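Local coordinates for protein methylxanthine N3-demethylase NdmB (Pseudomonas putida, PDB 6ICL) that removes the N3-methyl group of theobromine and related methylxanthines as formaldehyde, serving caffeine degradation as a Rieske-type non-heme iron oxygenase, at residues M254-I262 and V272-V280. Numbering follows the deposited sequence.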
ATOM      1  N   MET A 254     -32.233 -22.861  16.381  1.00 39.00           N
ATOM      2  CA  MET A 254     -31.670 -23.360  15.138  1.00 37.40           C
ATOM      3  C   MET A 254     -31.903 -22.365  13.996  1.00 39.92           C
ATOM      4  O   MET A 254     -32.927 -21.677  13.960  1.00 40.95           O
ATOM      5  CB  MET A 254     -32.277 -24.713  14.807  1.00 38.79           C
ATOM      6  CG  MET A 254     -31.972 -25.774  15.868  1.00 40.40           C
ATOM      7  SD  MET A 254     -30.251 -26.320  15.838  1.00 40.60           S
ATOM      8  CE  MET A 254     -30.267 -27.242  14.298  1.00 37.17           C
ATOM      9  N   PRO A 255     -30.973 -22.311  13.026  1.00 36.31           N
ATOM     10  CA  PRO A 255     -29.818 -23.191  12.875  1.00 34.58           C
ATOM     11  C   PRO A 255     -28.527 -22.671  13.463  1.00 34.73           C
ATOM     12  O   PRO A 255     -27.596 -23.451  13.514  1.00 36.52           O
ATOM     13  CB  PRO A 255     -29.678 -23.322  11.358  1.00 33.34           C
ATOM     14  CG  PRO A 255     -30.726 -22.369  10.747  1.00 36.22           C
ATOM     15  CD  PRO A 255     -31.138 -21.452  11.845  1.00 38.48           C
ATOM     16  N   TYR A 256     -28.463 -21.423  13.957  1.00 36.62           N
ATOM     17  CA  TYR A 256     -27.139 -20.853  14.210  1.00 35.06           C
ATOM     18  C   TYR A 256     -27.053 -19.929  15.420  1.00 37.90           C
ATOM     19  O   TYR A 256     -26.111 -19.127  15.488  1.00 33.05           O
ATOM     20  CB  TYR A 256     -26.666 -20.039  12.988  1.00 35.59           C
ATOM     21  CG  TYR A 256     -26.528 -20.802  11.690  1.00 35.29           C
ATOM     22  CD1 TYR A 256     -25.685 -21.913  11.595  1.00 33.50           C
ATOM     23  CD2 TYR A 256     -27.202 -20.392  10.548  1.00 31.21           C
ATOM     24  CE1 TYR A 256     -25.538 -22.608  10.407  1.00 30.98           C
ATOM     25  CE2 TYR A 256     -27.051 -21.084   9.352  1.00 34.33           C
ATOM     26  CZ  TYR A 256     -26.210 -22.189   9.292  1.00 37.31           C
ATOM     27  OH  TYR A 256     -26.049 -22.886   8.111  1.00 36.50           O
ATOM     28  N   SER A 257     -27.975 -19.992  16.372  1.00 32.01           N
ATOM     29  CA  SER A 257     -27.921 -19.084  17.501  1.00 37.69           C
ATOM     30  C   SER A 257     -27.528 -19.808  18.781  1.00 37.93           C
ATOM     31  O   SER A 257     -27.753 -21.017  18.942  1.00 38.59           O
ATOM     32  CB  SER A 257     -29.262 -18.379  17.698  1.00 35.16           C
ATOM     33  OG  SER A 257     -29.651 -17.770  16.485  1.00 34.44           O
ATOM     34  N   VAL A 258     -26.939 -19.045  19.697  1.00 34.77           N
ATOM     35  CA  VAL A 258     -26.577 -19.530  21.032  1.00 32.68           C
ATOM     36  C   VAL A 258     -26.908 -18.439  22.035  1.00 38.02           C
ATOM     37  O   VAL A 258     -26.381 -17.325  21.942  1.00 38.80           O
ATOM     38  CB  VAL A 258     -25.089 -19.902  21.174  1.00 38.57           C
ATOM     39  CG1 VAL A 258     -24.810 -20.382  22.625  1.00 34.78           C
ATOM     40  CG2 VAL A 258     -24.689 -20.958  20.182  1.00 34.45           C
ATOM     41  N   ASN A 259     -27.755 -18.756  23.009  1.00 39.45           N
ATOM     42  CA  ASN A 259     -27.949 -17.912  24.177  1.00 35.91           C
ATOM     43  C   ASN A 259     -27.344 -18.651  25.366  1.00 42.72           C
ATOM     44  O   ASN A 259     -27.862 -19.699  25.779  1.00 38.19           O
ATOM     45  CB  ASN A 259     -29.435 -17.606  24.392  1.00 38.94           C
ATOM     46  CG  ASN A 259     -29.668 -16.646  25.539  1.00 43.12           C
ATOM     47  OD1 ASN A 259     -29.730 -15.421  25.346  1.00 44.32           O
ATOM     48  ND2 ASN A 259     -29.785 -17.188  26.751  1.00 42.27           N
ATOM     49  N   LEU A 260     -26.230 -18.123  25.898  1.00 39.03           N
ATOM     50  CA  LEU A 260     -25.530 -18.742  27.016  1.00 39.99           C
ATOM     51  C   LEU A 260     -25.801 -17.930  28.272  1.00 43.16           C
ATOM     52  O   LEU A 260     -25.316 -16.800  28.411  1.00 37.58           O
ATOM     53  CB  LEU A 260     -24.027 -18.850  26.774  1.00 38.86           C
ATOM     54  CG  LEU A 260     -23.281 -19.211  28.071  1.00 43.05           C
ATOM     55  CD1 LEU A 260     -23.812 -20.534  28.717  1.00 38.83           C
ATOM     56  CD2 LEU A 260     -21.757 -19.263  27.861  1.00 39.54           C
ATOM     57  N   GLU A 261     -26.544 -18.521  29.201  1.00 42.62           N
ATOM     58  CA  GLU A 261     -26.741 -17.923  30.509  1.00 40.61           C
ATOM     59  C   GLU A 261     -25.711 -18.496  31.473  1.00 43.45           C
ATOM     60  O   GLU A 261     -25.637 -19.717  31.662  1.00 42.13           O
ATOM     61  CB  GLU A 261     -28.152 -18.184  31.016  1.00 45.76           C
ATOM     62  CG  GLU A 261     -28.316 -17.754  32.456  1.00 52.65           C
ATOM     63  CD  GLU A 261     -29.530 -18.377  33.097  1.00 58.17           C
ATOM     64  OE1 GLU A 261     -30.630 -17.794  32.976  1.00 62.63           O
ATOM     65  OE2 GLU A 261     -29.377 -19.464  33.685  1.00 59.50           O
ATOM     66  N   ILE A 262     -24.899 -17.626  32.059  1.00 44.98           N
ATOM     67  CA  ILE A 262     -23.967 -18.028  33.103  1.00 44.67           C
ATOM     68  C   ILE A 262     -24.536 -17.549  34.430  1.00 51.67           C
ATOM     69  O   ILE A 262     -24.735 -16.345  34.629  1.00 52.06           O
ATOM     70  CB  ILE A 262     -22.560 -17.465  32.882  1.00 45.31           C
ATOM     71  CG1 ILE A 262     -22.032 -17.835  31.486  1.00 45.72           C
ATOM     72  CG2 ILE A 262     -21.631 -17.976  33.971  1.00 44.00           C
ATOM     73  CD1 ILE A 262     -20.550 -17.570  31.319  1.00 43.73           C
ATOM     74  N   VAL A 272     -25.218 -12.991  30.432  1.00 38.94           N
ATOM     75  CA  VAL A 272     -25.663 -13.601  29.178  1.00 39.17           C
ATOM     76  C   VAL A 272     -24.683 -13.254  28.053  1.00 41.89           C
ATOM     77  O   VAL A 272     -24.397 -12.074  27.805  1.00 35.12           O
ATOM     78  CB  VAL A 272     -27.080 -13.156  28.798  1.00 39.49           C
ATOM     79  CG1 VAL A 272     -27.459 -13.762  27.445  1.00 35.14           C
ATOM     80  CG2 VAL A 272     -28.079 -13.575  29.870  1.00 39.74           C
ATOM     81  N   LEU A 273     -24.169 -14.284  27.385  1.00 38.32           N
ATOM     82  CA  LEU A 273     -23.393 -14.137  26.161  1.00 37.80           C
ATOM     83  C   LEU A 273     -24.186 -14.802  25.047  1.00 39.70           C
ATOM     84  O   LEU A 273     -24.582 -15.971  25.163  1.00 39.53           O
ATOM     85  CB  LEU A 273     -21.990 -14.743  26.288  1.00 36.35           C
ATOM     86  CG  LEU A 273     -21.016 -14.466  25.119  1.00 43.05           C
ATOM     87  CD1 LEU A 273     -20.791 -12.956  24.885  1.00 36.43           C
ATOM     88  CD2 LEU A 273     -19.671 -15.181  25.292  1.00 44.07           C
ATOM     89  N   TRP A 274     -24.462 -14.041  24.004  1.00 34.83           N
ATOM     90  CA  TRP A 274     -25.290 -14.478  22.900  1.00 37.20           C
ATOM     91  C   TRP A 274     -24.557 -14.231  21.591  1.00 40.39           C
ATOM     92  O   TRP A 274     -23.860 -13.221  21.426  1.00 35.14           O
ATOM     93  CB  TRP A 274     -26.624 -13.727  22.940  1.00 32.93           C
ATOM     94  CG  TRP A 274     -27.649 -13.996  21.851  1.00 34.65           C
ATOM     95  CD1 TRP A 274     -28.756 -14.810  21.939  1.00 37.05           C
ATOM     96  CD2 TRP A 274     -27.712 -13.383  20.556  1.00 34.64           C
ATOM     97  NE1 TRP A 274     -29.489 -14.743  20.776  1.00 36.48           N
ATOM     98  CE2 TRP A 274     -28.876 -13.873  19.912  1.00 37.74           C
ATOM     99  CE3 TRP A 274     -26.905 -12.448  19.880  1.00 33.34           C
ATOM    100  CZ2 TRP A 274     -29.252 -13.468  18.614  1.00 35.77           C
ATOM    101  CZ3 TRP A 274     -27.283 -12.038  18.602  1.00 31.75           C
ATOM    102  CH2 TRP A 274     -28.436 -12.552  17.974  1.00 33.45           C
ATOM    103  N   THR A 275     -24.739 -15.149  20.652  1.00 36.81           N
ATOM    104  CA  THR A 275     -24.194 -14.984  19.321  1.00 34.87           C
ATOM    105  C   THR A 275     -25.114 -15.691  18.348  1.00 36.93           C
ATOM    106  O   THR A 275     -25.770 -16.674  18.705  1.00 34.83           O
ATOM    107  CB  THR A 275     -22.762 -15.541  19.218  1.00 38.52           C
ATOM    108  OG1 THR A 275     -21.897 -14.753  20.046  1.00 46.73           O
ATOM    109  CG2 THR A 275     -22.241 -15.479  17.778  1.00 37.95           C
ATOM    110  N   THR A 276     -25.183 -15.155  17.131  1.00 31.34           N
ATOM    111  CA  THR A 276     -25.802 -15.828  16.008  1.00 31.83           C
ATOM    112  C   THR A 276     -24.888 -15.658  14.804  1.00 36.51           C
ATOM    113  O   THR A 276     -24.371 -14.560  14.555  1.00 32.56           O
ATOM    114  CB  THR A 276     -27.202 -15.262  15.730  1.00 35.50           C
ATOM    115  OG1 THR A 276     -28.051 -15.550  16.847  1.00 34.61           O
ATOM    116  CG2 THR A 276     -27.809 -15.906  14.500  1.00 30.00           C
ATOM    117  N   ALA A 277     -24.672 -16.744  14.075  1.00 31.79           N
ATOM    118  CA  ALA A 277     -23.877 -16.714  12.856  1.00 33.61           C
ATOM    119  C   ALA A 277     -24.817 -16.616  11.665  1.00 33.18           C
ATOM    120  O   ALA A 277     -25.772 -17.380  11.568  1.00 34.68           O
ATOM    121  CB  ALA A 277     -22.992 -17.956  12.755  1.00 33.57           C
ATOM    122  N   SER A 278     -24.557 -15.660  10.776  1.00 33.13           N
ATOM    123  CA  SER A 278     -25.385 -15.512   9.591  1.00 30.55           C
ATOM    124  C   SER A 278     -24.721 -16.165   8.385  1.00 33.61           C
ATOM    125  O   SER A 278     -23.553 -15.877   8.101  1.00 33.70           O
ATOM    126  CB  SER A 278     -25.620 -14.035   9.315  1.00 29.07           C
ATOM    127  OG  SER A 278     -26.477 -13.880   8.205  1.00 32.74           O
ATOM    128  N   PRO A 279     -25.420 -17.046   7.653  1.00 33.54           N
ATOM    129  CA  PRO A 279     -24.806 -17.699   6.494  1.00 33.23           C
ATOM    130  C   PRO A 279     -24.730 -16.768   5.287  1.00 35.45           C
ATOM    131  O   PRO A 279     -25.605 -16.784   4.420  1.00 35.78           O
ATOM    132  CB  PRO A 279     -25.744 -18.882   6.229  1.00 32.58           C
ATOM    133  CG  PRO A 279     -27.115 -18.328   6.682  1.00 33.07           C
ATOM    134  CD  PRO A 279     -26.825 -17.461   7.868  1.00 32.25           C
ATOM    135  N   VAL A 280     -23.662 -15.982   5.215  1.00 35.64           N
ATOM    136  CA  VAL A 280     -23.509 -14.989   4.152  1.00 37.37           C
ATOM    137  C   VAL A 280     -23.406 -15.666   2.790  1.00 38.55           C
ATOM    138  O   VAL A 280     -24.149 -15.343   1.860  1.00 35.74           O
ATOM    139  CB  VAL A 280     -22.278 -14.106   4.431  1.00 34.55           C
ATOM    140  CG1 VAL A 280     -21.971 -13.247   3.214  1.00 34.12           C
ATOM    141  CG2 VAL A 280     -22.543 -13.224   5.675  1.00 31.55           C
TER
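Thr275 O takes the amide of Val258, N to O 2.8 Å. Ser257 CA also sends a C-H contact to this oxygen. Thr275 N returns a bond to Val258 O, which completes a hydrogen-bonded antiparallel pair. Leu260 and Leu273 form the next such pair, with Leu260 N 2.8 Å from Leu273 O. At the other end, Ala277 N bonds to Tyr256 O, 3.1 Å, just before the strand begins.

Among the non-hydrogen-bonded pairs, Ser257 and Thr276 are joined by their hydroxyls, while Asn259 and Trp274 meet by packing. Ser257 OG and Thr276 OG1 are hydrogen-bonded at 2.8 Å. Both oxygens stand anti to their own carbonyl carbons, chi1 -53° and -65°, and this brings the two hydroxyls together across the strands. Asn259 crosses Trp274 at about a right angle, with amide and ring planes 65° apart. Asn259 OD1 sits at the edge of the indole, 3.6 Å from Trp274 CD1, and also meets the methyl Val272 CG1. The buried polar ends are satisfied from outside: Ser164 N bonds to Asn259 OD1, and Trp274 NE1 bonds to Tyr162 O.

Beyond Ala277, the Tyr256 ring crosses the Pro279 ring, with Tyr256 CE2 3.8 Å from Pro279 CG. Pro255 CB lies over one face of the tyrosine, and Tyr256 OH bonds to Glu186.

The two strands form a beta hairpin within the antiparallel sheet of the C-terminal oxygenase domain. Strand 246-253 flanks it beside 257-264, and strand 284-294 beside 270-281. Helix 185-192 packs on the face bearing Val258, Leu273 and Thr275, while strand 37-42 touches Thr276 and Pro279.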